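PDB 4OGP: DNA topoisomerase 2-associated protein PAT1 from Saccharomyces cerevisiae, which probably activates mRNA decapping and represses translation, its C-terminal domain helping to recruit decapping factors such as Dcp2 and the Lsm1-7 complex. Local coordinates for residues L39-S44 with L77-K82; M54-K59 with H89-I94; N85-L90 with L141-N146; D113-I118 with S155-N160. All coordinates share one frame; numbering follows the deposited sequence.

Contact 1. Residues L39-S44 with L77-K82; sequences LHIDDS and LKILQK
I41 reaches out of the loop that follows helix 33-39 and lies against K78, I79 and K82, which line one side of helix 73-86. From its CB the side chain forks. I41 CG1 meets the end of I79, 3.6 Å from I79 CD1, while I41 CG2 rests 4.0 Å from K78 CD. The tip, I41 CD1, slides past K82 on the next turn, running counter to it, at 3.5 Å from K82 CG. A branched aliphatic residue suits this place because three separate apolar surfaces have to be met at once. With an alanine in place of I41, the I79 methyl and the methylenes of K78 and K82 would probably lose their shared partner and a gap would open between loop and helix. The lysines offer carbon rather than charge: with CG anti to the backbone N (chi1 -178°) and a bend at chi2 (87°), K82 lays its methylenes along I41 and sends NZ on to a long, weak ion pair with E86. L39 adds a looser apolar touch, L39 CD1 lying 4.4 Å from I79 CD1. At the more solvent-exposed margin D42 crosses K78 at about a right angle; D42 OD1 and K78 NZ stay 5.3 Å apart, so attraction there is at most long-range, and D42 OD2 takes a weak hydrogen bond from W36. W36 and F51 touch the same isoleucines. H40, at positive phi, is the first residue beyond helix 33-39 and begins a type I turn to D43, which starts the loop leading to helix 50-54, in keeping with an all-helical ARM-repeat fold.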
# COMPACT_ATOMS: atom_id res chain seq x y z
N LEU A 39 25.03 -4.64 -5.56
CA LEU A 39 23.79 -4.87 -4.83
C LEU A 39 23.82 -6.13 -3.97
O LEU A 39 23.10 -6.22 -2.97
CB LEU A 39 22.61 -4.95 -5.81
CG LEU A 39 22.41 -3.73 -6.71
CD1 LEU A 39 21.30 -3.94 -7.71
CD2 LEU A 39 22.15 -2.48 -5.88
N HIS A 40 24.67 -7.09 -4.34
CA HIS A 40 24.74 -8.40 -3.66
C HIS A 40 23.40 -9.11 -3.73
O HIS A 40 22.93 -9.69 -2.75
CB HIS A 40 25.18 -8.25 -2.20
CG HIS A 40 26.61 -7.88 -2.04
ND1 HIS A 40 27.18 -7.61 -0.81
CD2 HIS A 40 27.60 -7.72 -2.95
CE1 HIS A 40 28.46 -7.31 -0.97
NE2 HIS A 40 28.74 -7.37 -2.26
N ILE A 41 22.79 -9.06 -4.91
CA ILE A 41 21.45 -9.60 -5.08
C ILE A 41 21.46 -11.12 -5.19
O ILE A 41 20.51 -11.80 -4.79
CB ILE A 41 20.75 -8.93 -6.28
CG1 ILE A 41 19.51 -8.20 -5.80
CG2 ILE A 41 20.37 -9.94 -7.34
CD1 ILE A 41 18.63 -9.04 -4.91
N ASP A 42 22.56 -11.66 -5.72
CA ASP A 42 22.70 -13.09 -5.92
C ASP A 42 23.58 -13.67 -4.83
O ASP A 42 24.32 -14.62 -5.06
CB ASP A 42 23.34 -13.38 -7.28
CG ASP A 42 22.55 -12.79 -8.44
OD1 ASP A 42 21.30 -12.93 -8.45
OD2 ASP A 42 23.18 -12.19 -9.35
N ASP A 43 23.51 -13.09 -3.63
CA ASP A 43 24.42 -13.45 -2.55
C ASP A 43 23.73 -14.18 -1.41
O ASP A 43 23.06 -13.57 -0.58
CB ASP A 43 25.12 -12.20 -2.01
CG ASP A 43 26.05 -12.52 -0.86
OD1 ASP A 43 26.70 -13.58 -0.91
OD2 ASP A 43 26.12 -11.71 0.09
N SER A 44 23.93 -15.50 -1.35
CA SER A 44 23.27 -16.34 -0.37
C SER A 44 24.12 -16.49 0.89
O SER A 44 23.76 -17.25 1.80
CB SER A 44 23.01 -17.72 -0.97
OG SER A 44 22.91 -17.63 -2.39
N LEU A 77 12.53 -7.33 -12.84
CA LEU A 77 11.66 -8.41 -12.35
C LEU A 77 12.32 -9.19 -11.22
O LEU A 77 11.68 -9.46 -10.19
CB LEU A 77 11.28 -9.38 -13.49
CG LEU A 77 9.86 -9.96 -13.55
CD1 LEU A 77 9.75 -11.02 -14.63
CD2 LEU A 77 9.38 -10.52 -12.22
N LYS A 78 13.58 -9.55 -11.40
CA LYS A 78 14.29 -10.36 -10.42
C LYS A 78 14.36 -9.66 -9.07
O LYS A 78 14.26 -10.30 -8.02
CB LYS A 78 15.69 -10.72 -10.91
CG LYS A 78 16.45 -11.64 -9.95
CD LYS A 78 17.96 -11.53 -10.10
CE LYS A 78 18.52 -12.44 -11.19
NZ LYS A 78 18.13 -12.02 -12.57
N ILE A 79 14.54 -8.34 -9.10
CA ILE A 79 14.59 -7.52 -7.89
C ILE A 79 13.25 -7.52 -7.17
O ILE A 79 13.19 -7.74 -5.96
CB ILE A 79 14.97 -6.05 -8.20
CG1 ILE A 79 16.43 -5.95 -8.65
CG2 ILE A 79 14.71 -5.16 -7.00
CD1 ILE A 79 17.41 -5.88 -7.51
N LEU A 80 12.19 -7.25 -7.92
CA LEU A 80 10.84 -7.29 -7.38
C LEU A 80 10.47 -8.67 -6.86
O LEU A 80 9.82 -8.80 -5.83
CB LEU A 80 9.84 -6.82 -8.44
CG LEU A 80 9.99 -5.37 -8.89
CD1 LEU A 80 8.95 -5.01 -9.92
CD2 LEU A 80 9.89 -4.47 -7.68
N GLN A 81 10.89 -9.71 -7.57
CA GLN A 81 10.69 -11.09 -7.12
C GLN A 81 11.40 -11.33 -5.79
O GLN A 81 10.84 -11.96 -4.88
CB GLN A 81 11.22 -12.08 -8.16
CG GLN A 81 10.33 -12.22 -9.37
CD GLN A 81 10.94 -13.10 -10.45
OE1 GLN A 81 12.17 -13.18 -10.59
NE2 GLN A 81 10.09 -13.77 -11.23
N LYS A 82 12.62 -10.80 -5.68
CA LYS A 82 13.42 -10.94 -4.48
C LYS A 82 12.69 -10.27 -3.32
O LYS A 82 12.58 -10.83 -2.23
CB LYS A 82 14.80 -10.31 -4.67
CG LYS A 82 15.73 -10.45 -3.47
CD LYS A 82 16.49 -11.77 -3.53
CE LYS A 82 17.03 -12.18 -2.17
NZ LYS A 82 15.94 -12.68 -1.26

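Contact 2. Residues M54-K59 with H89-I94; sequences MLSFDK and HLQIII
S56 and I92 meet at the N-terminal end of helix 91-96, where a turn from earlier in the chain brings a hydroxyl to the first turn of the helix, within the ARM-repeat fold. The N-cap residue itself is L90, whose side chain has no polar atom to offer the amides that open a helix. L90 O makes the normal first helix bond, accepting from I94 N at 3.1 Å, but the opening amides get nothing from the leucine side chain. S56 supplies some of what is missing, because S56 OG accepts from I92 N at 3.2 Å. The bond is weak and clearly bent, 128° at the hydrogen, so it supplements the helix start rather than fixing it. A serine suits the spot, being short enough to fit where the backbones draw close, with the CA atoms of S56 and I92 5.5 Å apart. Its own position follows from a type I turn running from M54 to F57, closed by F57 N on M54 O at 3.0 Å; F57 then takes the N-cap position of helix 58-62. L55 and L90 both turn toward the opposite segment and stay largely hidden from solvent. I92 is buried as well, and touches K111 and F115 of helix 106-127, so the turn, the helix start and that long helix come together here. D58 also makes a salt bridge to K111. Q91 begins by heading toward S56 and then bends away at chi2 (-79°), which leaves the CB methylene as the nearest part: Q91 CB lies 3.2 Å from S56 OG and 3.6 Å from S56 CB.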
# COMPACT_ATOMS: atom_id res chain seq x y z
N MET A 54 19.52 -3.49 2.88
CA MET A 54 19.69 -2.12 2.39
C MET A 54 18.37 -1.34 2.33
O MET A 54 18.35 -0.12 2.56
CB MET A 54 20.36 -2.11 1.02
CG MET A 54 21.86 -2.33 1.06
SD MET A 54 22.63 -1.81 -0.48
CE MET A 54 22.04 -3.07 -1.60
N LEU A 55 17.29 -2.05 2.01
CA LEU A 55 15.95 -1.49 1.87
C LEU A 55 15.39 -0.95 3.17
O LEU A 55 14.41 -0.21 3.18
CB LEU A 55 14.98 -2.53 1.31
CG LEU A 55 15.27 -2.97 -0.12
CD1 LEU A 55 14.13 -3.81 -0.64
CD2 LEU A 55 15.52 -1.77 -1.02
N SER A 56 15.99 -1.33 4.29
CA SER A 56 15.53 -0.78 5.55
C SER A 56 16.39 0.38 6.06
O SER A 56 16.30 0.77 7.21
CB SER A 56 15.33 -1.88 6.59
OG SER A 56 14.14 -2.59 6.25
N PHE A 57 17.18 0.96 5.16
CA PHE A 57 17.88 2.22 5.41
C PHE A 57 17.34 3.28 4.44
O PHE A 57 17.19 3.03 3.25
CB PHE A 57 19.38 2.05 5.20
CG PHE A 57 20.04 1.22 6.26
CD1 PHE A 57 20.75 1.82 7.29
CD2 PHE A 57 19.94 -0.16 6.23
CE1 PHE A 57 21.36 1.05 8.27
CE2 PHE A 57 20.55 -0.93 7.21
CZ PHE A 57 21.26 -0.33 8.23
N ASP A 58 17.04 4.46 4.97
CA ASP A 58 16.55 5.56 4.14
C ASP A 58 17.44 5.84 2.94
O ASP A 58 16.95 6.00 1.84
CB ASP A 58 16.37 6.81 4.99
CG ASP A 58 15.42 6.57 6.14
OD1 ASP A 58 14.42 5.85 5.93
OD2 ASP A 58 15.68 7.08 7.25
N LYS A 59 18.76 5.85 3.15
CA LYS A 59 19.67 6.07 2.04
C LYS A 59 19.66 4.91 1.05
O LYS A 59 19.97 5.08 -0.11
CB LYS A 59 21.08 6.32 2.55
CG LYS A 59 22.03 6.82 1.48
CD LYS A 59 23.34 7.31 2.07
CE LYS A 59 24.31 7.77 0.99
NZ LYS A 59 25.57 8.31 1.59
N HIS A 89 9.04 -9.99 6.13
CA HIS A 89 10.19 -10.07 7.02
C HIS A 89 10.98 -8.77 7.08
O HIS A 89 11.80 -8.59 7.98
CB HIS A 89 11.13 -11.20 6.60
CG HIS A 89 10.51 -12.55 6.63
ND1 HIS A 89 9.93 -13.09 7.76
CD2 HIS A 89 10.37 -13.49 5.66
CE1 HIS A 89 9.47 -14.30 7.49
NE2 HIS A 89 9.72 -14.56 6.22
N LEU A 90 10.73 -7.87 6.12
CA LEU A 90 11.49 -6.61 6.00
C LEU A 90 11.30 -5.77 7.25
O LEU A 90 10.18 -5.65 7.74
CB LEU A 90 11.01 -5.81 4.80
CG LEU A 90 11.69 -6.02 3.45
CD1 LEU A 90 12.02 -7.49 3.22
CD2 LEU A 90 10.80 -5.49 2.34
N GLN A 91 12.39 -5.18 7.74
CA GLN A 91 12.34 -4.33 8.93
C GLN A 91 11.31 -3.23 8.79
O GLN A 91 10.58 -2.92 9.72
CB GLN A 91 13.71 -3.71 9.21
CG GLN A 91 14.75 -4.69 9.75
CD GLN A 91 14.58 -4.96 11.24
OE1 GLN A 91 14.43 -4.02 12.03
NE2 GLN A 91 14.58 -6.23 11.62
N ILE A 92 11.21 -2.66 7.59
CA ILE A 92 10.36 -1.49 7.38
C ILE A 92 8.88 -1.90 7.37
O ILE A 92 7.99 -1.13 7.76
CB ILE A 92 10.74 -0.75 6.08
CG1 ILE A 92 10.00 0.59 5.98
CG2 ILE A 92 10.54 -1.66 4.86
CD1 ILE A 92 10.48 1.59 7.01
N ILE A 93 8.63 -3.14 6.95
CA ILE A 93 7.27 -3.66 6.98
C ILE A 93 6.88 -3.91 8.42
O ILE A 93 5.74 -3.70 8.82
CB ILE A 93 7.16 -4.96 6.16
CG1 ILE A 93 7.55 -4.67 4.71
CG2 ILE A 93 5.76 -5.53 6.24
CD1 ILE A 93 6.68 -3.65 4.05
N ILE A 94 7.85 -4.35 9.22
CA ILE A 94 7.63 -4.54 10.65
C ILE A 94 7.30 -3.22 11.33
O ILE A 94 6.44 -3.16 12.22
CB ILE A 94 8.83 -5.27 11.31
CG1 ILE A 94 8.73 -6.78 11.03
CG2 ILE A 94 8.86 -5.03 12.82
CD1 ILE A 94 10.06 -7.49 10.91

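Contact 3. Residues N85-L90 with L141-N146; sequences NELSHL and LQLIRN
N85 and Q142 set their amides almost perpendicular, the planes 87° apart, and they do not bond to each other. N85 ND2 lies 3.6 Å from Q142 CD and 3.7 Å from Q142 NE2, so the N85 nitrogen stands over the flat Q142 amide. Its polar need is partly met within its own helix, by a weak hydrogen bond to Q81 O. A glutamine suits the receiving place because its chain, extended beyond CG, carries a flat group far enough from helix 133-145 to lie beneath the asparagine. The third amide, that of N146, folds back on its own helix. N146 is the first residue to leave helical geometry, and with CG anti to the carbonyl carbon (chi1 -58°) its side chain returns to the last turn. There N146 ND2 gives a hydrogen bond to Q142 O at 2.9 Å, 149° at the hydrogen and on a lone pair in the carbonyl plane. The same oxygen also takes N146 N at 3.2 Å, so two donors grip it at the helix end. The backbones draw close here, N146 CB lying 3.9 Å from N85 O, and a short side chain fits the space. Deeper in, L87 and L143 cross obliquely and touch by single methyls, L87 CD1 to L143 CD1 at 4.0 Å, as befits branched aliphatic residues at a buried edge. S88 OG hydrogen-bonds to N147 OD1, just beyond helix 133-145. Both leucines also pack on L161 of helix 156-170 and L152 of helix 149-153, so the 3-10 turn following helix 73-86 and the end of helix 133-145 meet over these two later helices.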
# COMPACT_ATOMS: atom_id res chain seq x y z
N ASN A 85 9.18 -11.90 -2.25
CA ASN A 85 9.56 -13.06 -1.47
C ASN A 85 9.71 -12.79 0.02
O ASN A 85 9.35 -13.62 0.85
CB ASN A 85 10.87 -13.62 -2.00
CG ASN A 85 10.67 -14.86 -2.83
OD1 ASN A 85 11.15 -15.93 -2.47
ND2 ASN A 85 9.96 -14.72 -3.94
N GLU A 86 10.26 -11.63 0.35
CA GLU A 86 10.71 -11.38 1.72
C GLU A 86 9.88 -10.34 2.44
O GLU A 86 10.20 -9.98 3.58
CB GLU A 86 12.16 -10.93 1.70
CG GLU A 86 13.11 -11.95 1.12
CD GLU A 86 13.40 -13.05 2.11
OE1 GLU A 86 13.03 -12.90 3.29
OE2 GLU A 86 14.01 -14.06 1.70
N LEU A 87 8.82 -9.87 1.78
CA LEU A 87 8.06 -8.70 2.22
C LEU A 87 7.77 -8.66 3.71
O LEU A 87 8.11 -7.69 4.38
CB LEU A 87 6.74 -8.60 1.45
CG LEU A 87 6.54 -7.39 0.52
CD1 LEU A 87 5.16 -6.80 0.72
CD2 LEU A 87 7.61 -6.33 0.74
N SER A 88 7.15 -9.71 4.22
CA SER A 88 6.68 -9.73 5.60
C SER A 88 7.81 -9.88 6.61
O SER A 88 7.55 -9.91 7.81
CB SER A 88 5.66 -10.85 5.82
OG SER A 88 6.17 -12.08 5.37
N HIS A 89 9.04 -9.99 6.13
CA HIS A 89 10.19 -10.07 7.02
C HIS A 89 10.98 -8.77 7.08
O HIS A 89 11.80 -8.59 7.98
CB HIS A 89 11.13 -11.20 6.60
CG HIS A 89 10.51 -12.55 6.63
ND1 HIS A 89 9.93 -13.09 7.76
CD2 HIS A 89 10.37 -13.49 5.66
CE1 HIS A 89 9.47 -14.30 7.49
NE2 HIS A 89 9.72 -14.56 6.22
N LEU A 90 10.73 -7.87 6.12
CA LEU A 90 11.49 -6.61 6.00
C LEU A 90 11.30 -5.77 7.25
O LEU A 90 10.18 -5.65 7.74
CB LEU A 90 11.01 -5.81 4.80
CG LEU A 90 11.69 -6.02 3.45
CD1 LEU A 90 12.02 -7.49 3.22
CD2 LEU A 90 10.80 -5.49 2.34
N LEU A 141 1.23 -14.17 -7.02
CA LEU A 141 1.33 -15.55 -6.55
C LEU A 141 2.54 -15.71 -5.63
O LEU A 141 2.48 -16.39 -4.61
CB LEU A 141 1.39 -16.51 -7.74
CG LEU A 141 1.11 -18.00 -7.52
CD1 LEU A 141 -0.08 -18.20 -6.60
CD2 LEU A 141 0.88 -18.69 -8.85
N GLN A 142 3.65 -15.07 -6.00
CA GLN A 142 4.83 -15.05 -5.14
C GLN A 142 4.49 -14.40 -3.81
O GLN A 142 4.90 -14.88 -2.75
CB GLN A 142 5.98 -14.30 -5.80
CG GLN A 142 7.04 -15.19 -6.39
CD GLN A 142 8.13 -14.39 -7.08
OE1 GLN A 142 8.00 -13.18 -7.23
NE2 GLN A 142 9.20 -15.06 -7.50
N LEU A 143 3.74 -13.30 -3.87
CA LEU A 143 3.32 -12.59 -2.67
C LEU A 143 2.51 -13.51 -1.75
O LEU A 143 2.82 -13.63 -0.56
CB LEU A 143 2.51 -11.35 -3.03
CG LEU A 143 2.42 -10.27 -1.96
CD1 LEU A 143 3.81 -9.72 -1.67
CD2 LEU A 143 1.49 -9.16 -2.39
N ILE A 144 1.49 -14.16 -2.31
CA ILE A 144 0.59 -15.01 -1.54
C ILE A 144 1.27 -16.22 -0.90
O ILE A 144 1.04 -16.54 0.26
CB ILE A 144 -0.57 -15.54 -2.42
CG1 ILE A 144 -1.41 -14.39 -2.95
CG2 ILE A 144 -1.42 -16.55 -1.64
CD1 ILE A 144 -2.32 -14.78 -4.12
N ARG A 145 2.11 -16.90 -1.68
CA ARG A 145 2.65 -18.18 -1.21
C ARG A 145 3.81 -18.04 -0.23
O ARG A 145 4.08 -18.95 0.55
CB ARG A 145 3.05 -19.06 -2.41
CG ARG A 145 2.04 -20.17 -2.71
CD ARG A 145 1.94 -20.49 -4.19
NE ARG A 145 3.24 -20.49 -4.86
CZ ARG A 145 3.43 -20.90 -6.11
NH1 ARG A 145 2.41 -21.36 -6.82
NH2 ARG A 145 4.65 -20.86 -6.65
N ASN A 146 4.49 -16.90 -0.25
CA ASN A 146 5.68 -16.75 0.58
C ASN A 146 5.54 -15.77 1.74
O ASN A 146 6.53 -15.39 2.37
CB ASN A 146 6.87 -16.36 -0.30
CG ASN A 146 7.13 -17.38 -1.38
OD1 ASN A 146 7.60 -18.48 -1.09
ND2 ASN A 146 6.81 -17.03 -2.62

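Contact 4. Residues D113-I118 with S155-N160; sequences DLFQMI and SKIGLN
Q116 and I157 face each other, CA atoms 5.6 Å apart, where helices 106-127 and 156-170 run nearly parallel, their short segments inclined by 16° with axes 10.2 Å apart at closest approach. Glutamine suits this place, joining an apolar CB to an amide long enough to reach N160. Q116 CB packs on I157, 3.5 Å from I157 CG1, while N160 ND2 gives a hydrogen bond to Q116 OE1 at 3.0 Å, on a lone pair in the carbonyl plane. That oxygen sits 3.4 Å from K156 CG, whose aliphatic chain crosses the glutamine at about a right angle. Q116 CG occupies the position between the backbone N and the carbonyl carbon (chi1 78°), swinging the amide across to the other helix. A leucine in its place would probably leave N160 ND2 without this acceptor. On the buried side I157 CD1 meets the F115 ring obliquely, 3.6 Å from F115 CD2. S155 caps its helix, S155 OG accepting from G158 N at 2.9 Å; a CB on G158 would be crowded by that oxygen. Apolar contact on the inner flank and amides toward the surface, between near-parallel helices, is consistent with the helical layers of an ARM-repeat fold.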
# COMPACT_ATOMS: atom_id res chain seq x y z
N ASP A 113 6.43 6.06 5.33
CA ASP A 113 5.93 6.83 4.19
C ASP A 113 6.93 6.92 3.05
O ASP A 113 6.56 6.79 1.89
CB ASP A 113 5.52 8.25 4.65
CG ASP A 113 5.01 9.11 3.49
OD1 ASP A 113 4.20 8.61 2.69
OD2 ASP A 113 5.43 10.29 3.39
N LEU A 114 8.21 7.16 3.36
CA LEU A 114 9.25 7.18 2.33
C LEU A 114 9.35 5.82 1.62
O LEU A 114 9.47 5.74 0.40
CB LEU A 114 10.59 7.54 2.95
CG LEU A 114 11.75 7.73 1.97
CD1 LEU A 114 11.70 9.11 1.30
CD2 LEU A 114 13.08 7.51 2.68
N PHE A 115 9.31 4.74 2.39
CA PHE A 115 9.45 3.43 1.79
C PHE A 115 8.32 3.14 0.83
O PHE A 115 8.55 2.75 -0.31
CB PHE A 115 9.48 2.30 2.83
CG PHE A 115 9.64 0.95 2.20
CD1 PHE A 115 10.91 0.48 1.89
CD2 PHE A 115 8.54 0.18 1.88
CE1 PHE A 115 11.07 -0.75 1.28
CE2 PHE A 115 8.70 -1.05 1.28
CZ PHE A 115 9.96 -1.52 0.98
N GLN A 116 7.10 3.33 1.29
CA GLN A 116 5.98 2.99 0.43
C GLN A 116 5.84 3.97 -0.73
O GLN A 116 5.39 3.60 -1.81
CB GLN A 116 4.68 2.84 1.23
CG GLN A 116 4.03 4.11 1.62
CD GLN A 116 2.54 4.04 1.43
OE1 GLN A 116 1.93 2.99 1.66
NE2 GLN A 116 1.95 5.14 1.00
N MET A 117 6.26 5.22 -0.53
CA MET A 117 6.23 6.18 -1.62
C MET A 117 7.17 5.76 -2.74
O MET A 117 6.81 5.77 -3.92
CB MET A 117 6.63 7.58 -1.14
CG MET A 117 5.47 8.49 -0.74
SD MET A 117 5.97 10.23 -0.74
CE MET A 117 4.71 10.97 0.29
N ILE A 118 8.40 5.40 -2.39
CA ILE A 118 9.37 5.06 -3.40
C ILE A 118 9.09 3.70 -4.01
O ILE A 118 9.04 3.55 -5.23
CB ILE A 118 10.81 5.13 -2.86
CG1 ILE A 118 11.26 6.59 -2.77
CG2 ILE A 118 11.76 4.30 -3.73
CD1 ILE A 118 12.63 6.79 -2.17
N SER A 155 -0.44 -3.58 7.35
CA SER A 155 0.34 -2.41 6.98
C SER A 155 -0.22 -1.71 5.76
O SER A 155 -0.68 -2.34 4.81
CB SER A 155 1.80 -2.80 6.75
OG SER A 155 1.95 -3.49 5.53
N LYS A 156 -0.18 -0.38 5.79
CA LYS A 156 -0.63 0.43 4.66
C LYS A 156 0.11 0.02 3.40
O LYS A 156 -0.46 -0.04 2.31
CB LYS A 156 -0.37 1.91 4.97
CG LYS A 156 -0.71 2.86 3.84
CD LYS A 156 -0.87 4.27 4.37
CE LYS A 156 -0.90 5.30 3.23
NZ LYS A 156 -1.96 5.08 2.21
N ILE A 157 1.38 -0.31 3.58
CA ILE A 157 2.25 -0.69 2.49
C ILE A 157 1.79 -2.01 1.86
O ILE A 157 1.66 -2.10 0.64
CB ILE A 157 3.72 -0.81 2.97
CG1 ILE A 157 4.13 0.48 3.72
CG2 ILE A 157 4.63 -1.14 1.80
CD1 ILE A 157 5.65 0.68 3.95
N GLY A 158 1.55 -3.02 2.69
CA GLY A 158 1.08 -4.30 2.19
C GLY A 158 -0.29 -4.19 1.54
O GLY A 158 -0.52 -4.71 0.45
N LEU A 159 -1.20 -3.51 2.21
CA LEU A 159 -2.53 -3.27 1.65
C LEU A 159 -2.43 -2.60 0.29
O LEU A 159 -2.96 -3.10 -0.70
CB LEU A 159 -3.36 -2.40 2.60
CG LEU A 159 -4.79 -2.81 2.93
CD1 LEU A 159 -4.97 -4.31 2.90
CD2 LEU A 159 -5.14 -2.28 4.30
N ASN A 160 -1.74 -1.47 0.23
CA ASN A 160 -1.60 -0.74 -1.04
C ASN A 160 -0.98 -1.57 -2.14
O ASN A 160 -1.39 -1.50 -3.28
CB ASN A 160 -0.80 0.54 -0.85
CG ASN A 160 -1.54 1.57 -0.06
OD1 ASN A 160 -2.76 1.63 -0.10
ND2 ASN A 160 -0.81 2.40 0.68

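From the N terminus, contact 1 closes the first loop, tying the turn after helix 33-39 to helix 73-86. Contact 2 opens inside that loop and closes beyond it, at the start of helix 91-96, so the two cross. Contact 3 begins at the end of helix 73-86, shares H89 and L90 with contact 2, and closes on helix 133-145. Contact 4 opens within this third loop, on helix 106-127, and ends past it on helix 156-170; these two also cross. Contacts 2 and 4 touch, among other places, through I92 on F115, and contacts 1 and 3 through Q81 on Q142. The overlapping closures thus knit the N-terminal helices to the middle of the domain.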